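Long-range contact in N-acetylglucosamine 2-epimerase (Xylella fastidiosa, PDB 3GT5), which probably interconverts epimers of sugars, as an isomerase of the N-acylglucosamine 2-epimerase family: residues Glu152-Tyr156 with Asp222-Glu226. Residues are numbered along the deposited sequence; the frame is centred on the assembly and turned at random.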
loop_
_atom_site.group_PDB
_atom_site.type_symbol
_atom_site.label_atom_id
_atom_site.label_comp_id
_atom_site.label_asym_id
_atom_site.label_seq_id
_atom_site.Cartn_x
_atom_site.Cartn_y
_atom_site.Cartn_z
ATOM N N GLU A 152 15.794 5.892 -19.006
ATOM C CA GLU A 152 16.268 7.266 -19.119
ATOM C C GLU A 152 15.864 8.080 -17.865
ATOM O O GLU A 152 16.600 8.972 -17.412
ATOM C CB GLU A 152 15.685 7.870 -20.423
ATOM C CG GLU A 152 15.541 9.357 -20.482
ATOM C CD GLU A 152 15.247 9.879 -21.891
ATOM O OE1 GLU A 152 14.340 9.367 -22.582
ATOM O OE2 GLU A 152 15.913 10.850 -22.295
ATOM N N TYR A 153 14.688 7.754 -17.325
ATOM C CA TYR A 153 14.158 8.422 -16.143
ATOM C C TYR A 153 14.349 7.634 -14.838
ATOM O O TYR A 153 14.259 8.207 -13.764
ATOM C CB TYR A 153 12.723 8.775 -16.338
ATOM C CG TYR A 153 12.509 9.840 -17.377
ATOM C CD1 TYR A 153 12.739 11.186 -17.085
ATOM C CD2 TYR A 153 12.143 9.516 -18.650
ATOM C CE1 TYR A 153 12.528 12.188 -18.079
ATOM C CE2 TYR A 153 11.980 10.508 -19.639
ATOM C CZ TYR A 153 12.140 11.801 -19.339
ATOM O OH TYR A 153 11.911 12.754 -20.334
ATOM N N GLY A 154 14.652 6.355 -14.931
ATOM C CA GLY A 154 14.764 5.495 -13.741
ATOM C C GLY A 154 13.439 5.232 -13.028
ATOM O O GLY A 154 13.406 5.004 -11.803
ATOM N N LEU A 155 12.360 5.315 -13.803
ATOM C CA LEU A 155 10.978 5.123 -13.335
ATOM C C LEU A 155 10.073 4.373 -14.321
ATOM O O LEU A 155 10.302 4.414 -15.543
ATOM C CB LEU A 155 10.364 6.504 -13.045
ATOM C CG LEU A 155 11.027 7.310 -11.952
ATOM C CD1 LEU A 155 10.632 8.790 -12.021
ATOM C CD2 LEU A 155 10.689 6.690 -10.598
ATOM N N TYR A 156 9.000 3.740 -13.815
ATOM C CA TYR A 156 8.040 3.038 -14.623
ATOM C C TYR A 156 6.962 4.002 -15.110
ATOM O O TYR A 156 6.507 4.899 -14.357
ATOM C CB TYR A 156 7.371 1.888 -13.832
ATOM C CG TYR A 156 8.338 0.776 -13.472
ATOM C CD1 TYR A 156 8.646 -0.244 -14.376
ATOM C CD2 TYR A 156 8.970 0.757 -12.240
ATOM C CE1 TYR A 156 9.571 -1.231 -14.042
ATOM C CE2 TYR A 156 9.861 -0.239 -11.909
ATOM C CZ TYR A 156 10.141 -1.220 -12.791
ATOM O OH TYR A 156 11.035 -2.182 -12.400
ATOM N N ASP A 222 3.969 14.939 -16.043
ATOM C CA ASP A 222 3.853 14.795 -17.471
ATOM C C ASP A 222 4.853 13.745 -17.976
ATOM O O ASP A 222 5.599 13.175 -17.176
ATOM C CB ASP A 222 4.001 16.162 -18.191
ATOM C CG ASP A 222 5.397 16.807 -18.067
ATOM O OD1 ASP A 222 6.430 16.160 -17.787
ATOM O OD2 ASP A 222 5.467 18.042 -18.308
ATOM N N MET A 223 4.918 13.565 -19.292
ATOM C CA MET A 223 5.797 12.545 -19.885
ATOM C C MET A 223 7.307 12.792 -19.665
ATOM O O MET A 223 8.132 11.862 -19.800
ATOM C CB MET A 223 5.474 12.440 -21.393
ATOM C CG MET A 223 6.027 13.576 -22.271
ATOM S SD MET A 223 5.546 13.281 -24.021
ATOM C CE MET A 223 6.483 11.795 -24.361
ATOM N N ARG A 224 7.693 14.016 -19.345
ATOM C CA ARG A 224 9.078 14.345 -19.047
ATOM C C ARG A 224 9.345 14.404 -17.522
ATOM O O ARG A 224 10.359 14.899 -17.051
ATOM C CB ARG A 224 9.468 15.672 -19.745
ATOM C CG ARG A 224 9.720 15.483 -21.219
ATOM C CD ARG A 224 9.944 16.789 -21.886
ATOM N NE ARG A 224 8.722 17.577 -22.039
ATOM C CZ ARG A 224 7.893 17.526 -23.089
ATOM N NH1 ARG A 224 6.840 18.330 -23.132
ATOM N NH2 ARG A 224 8.072 16.654 -24.077
ATOM N N TRP A 225 8.418 13.838 -16.754
ATOM C CA TRP A 225 8.463 13.847 -15.320
ATOM C C TRP A 225 8.596 15.245 -14.699
ATOM O O TRP A 225 9.143 15.411 -13.623
ATOM C CB TRP A 225 9.511 12.871 -14.790
ATOM C CG TRP A 225 9.099 11.443 -14.956
ATOM C CD1 TRP A 225 9.392 10.615 -16.003
ATOM C CD2 TRP A 225 8.282 10.695 -14.063
ATOM N NE1 TRP A 225 8.830 9.373 -15.793
ATOM C CE2 TRP A 225 8.167 9.393 -14.591
ATOM C CE3 TRP A 225 7.673 10.983 -12.843
ATOM C CZ2 TRP A 225 7.426 8.390 -13.945
ATOM C CZ3 TRP A 225 6.958 10.010 -12.209
ATOM C CH2 TRP A 225 6.834 8.726 -12.760
ATOM N N GLU A 226 8.021 16.241 -15.369
ATOM C CA GLU A 226 7.791 17.555 -14.753
ATOM C C GLU A 226 6.410 17.540 -14.068
ATOM O O GLU A 226 5.506 16.835 -14.487
ATOM C CB GLU A 226 7.820 18.662 -15.812
ATOM C CG GLU A 226 9.200 18.830 -16.431
ATOM C CD GLU A 226 10.274 19.115 -15.418
ATOM O OE1 GLU A 226 10.069 19.973 -14.536
ATOM O OE2 GLU A 226 11.356 18.476 -15.477
HETATM O O HOH W 1 9.962 12.060 -22.284
HETATM O O HOH W 2 8.784 6.638 -16.875
#
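Trp225 turns one side of its indole to both Leu155 and Tyr153, joining the turn that leads into strand 155-160 to the loop after strand 220-221, at one end of the helical (alpha/alpha) barrel expected for this family. CD1 of Leu155 sits over the centre of the six-membered ring, 3.5 Å from its centroid and only 6° off the normal, a CH-pi contact; CB of the same leucine reaches CZ2 of Trp225 at 3.6 Å. Tyr153 meets the five-membered ring obliquely, neither stacked nor edge-to-face, with the planes at 46°. Here CD1 of Trp225 comes over one face of the phenol, 3.5 Å from CG of Tyr153, while CG of Glu152 lies over the opposite face. With its CG anti to the carbonyl carbon (chi1 -68°), Tyr153 sends its phenol toward Arg224: OH ends 3.5 Å from CA of Arg224, the two side chains pointing the same way.

No direct hydrogen bond joins the segments; two waters do this work. One lies at the indole edge in the ring plane, accepting from NE1 of Trp225 and donating to the carbonyl O of Leu155. The other links OH of Tyr153 to O of Met223.

Farther out, Arg204, Ile205 and Arg208 of helix 192-211 pack on Leu155, and Asn175 of helix 172-189 touches both Leu155 and Trp225. Gln209 NE2 holds the carbonyl O of Trp225. The tryptophan ends a type I turn begun at Asp222, whose OD1 accepts from N of Arg224, an Asx turn, and also from N of Glu226, each 2.9 Å away, from opposite faces of the carboxylate plane.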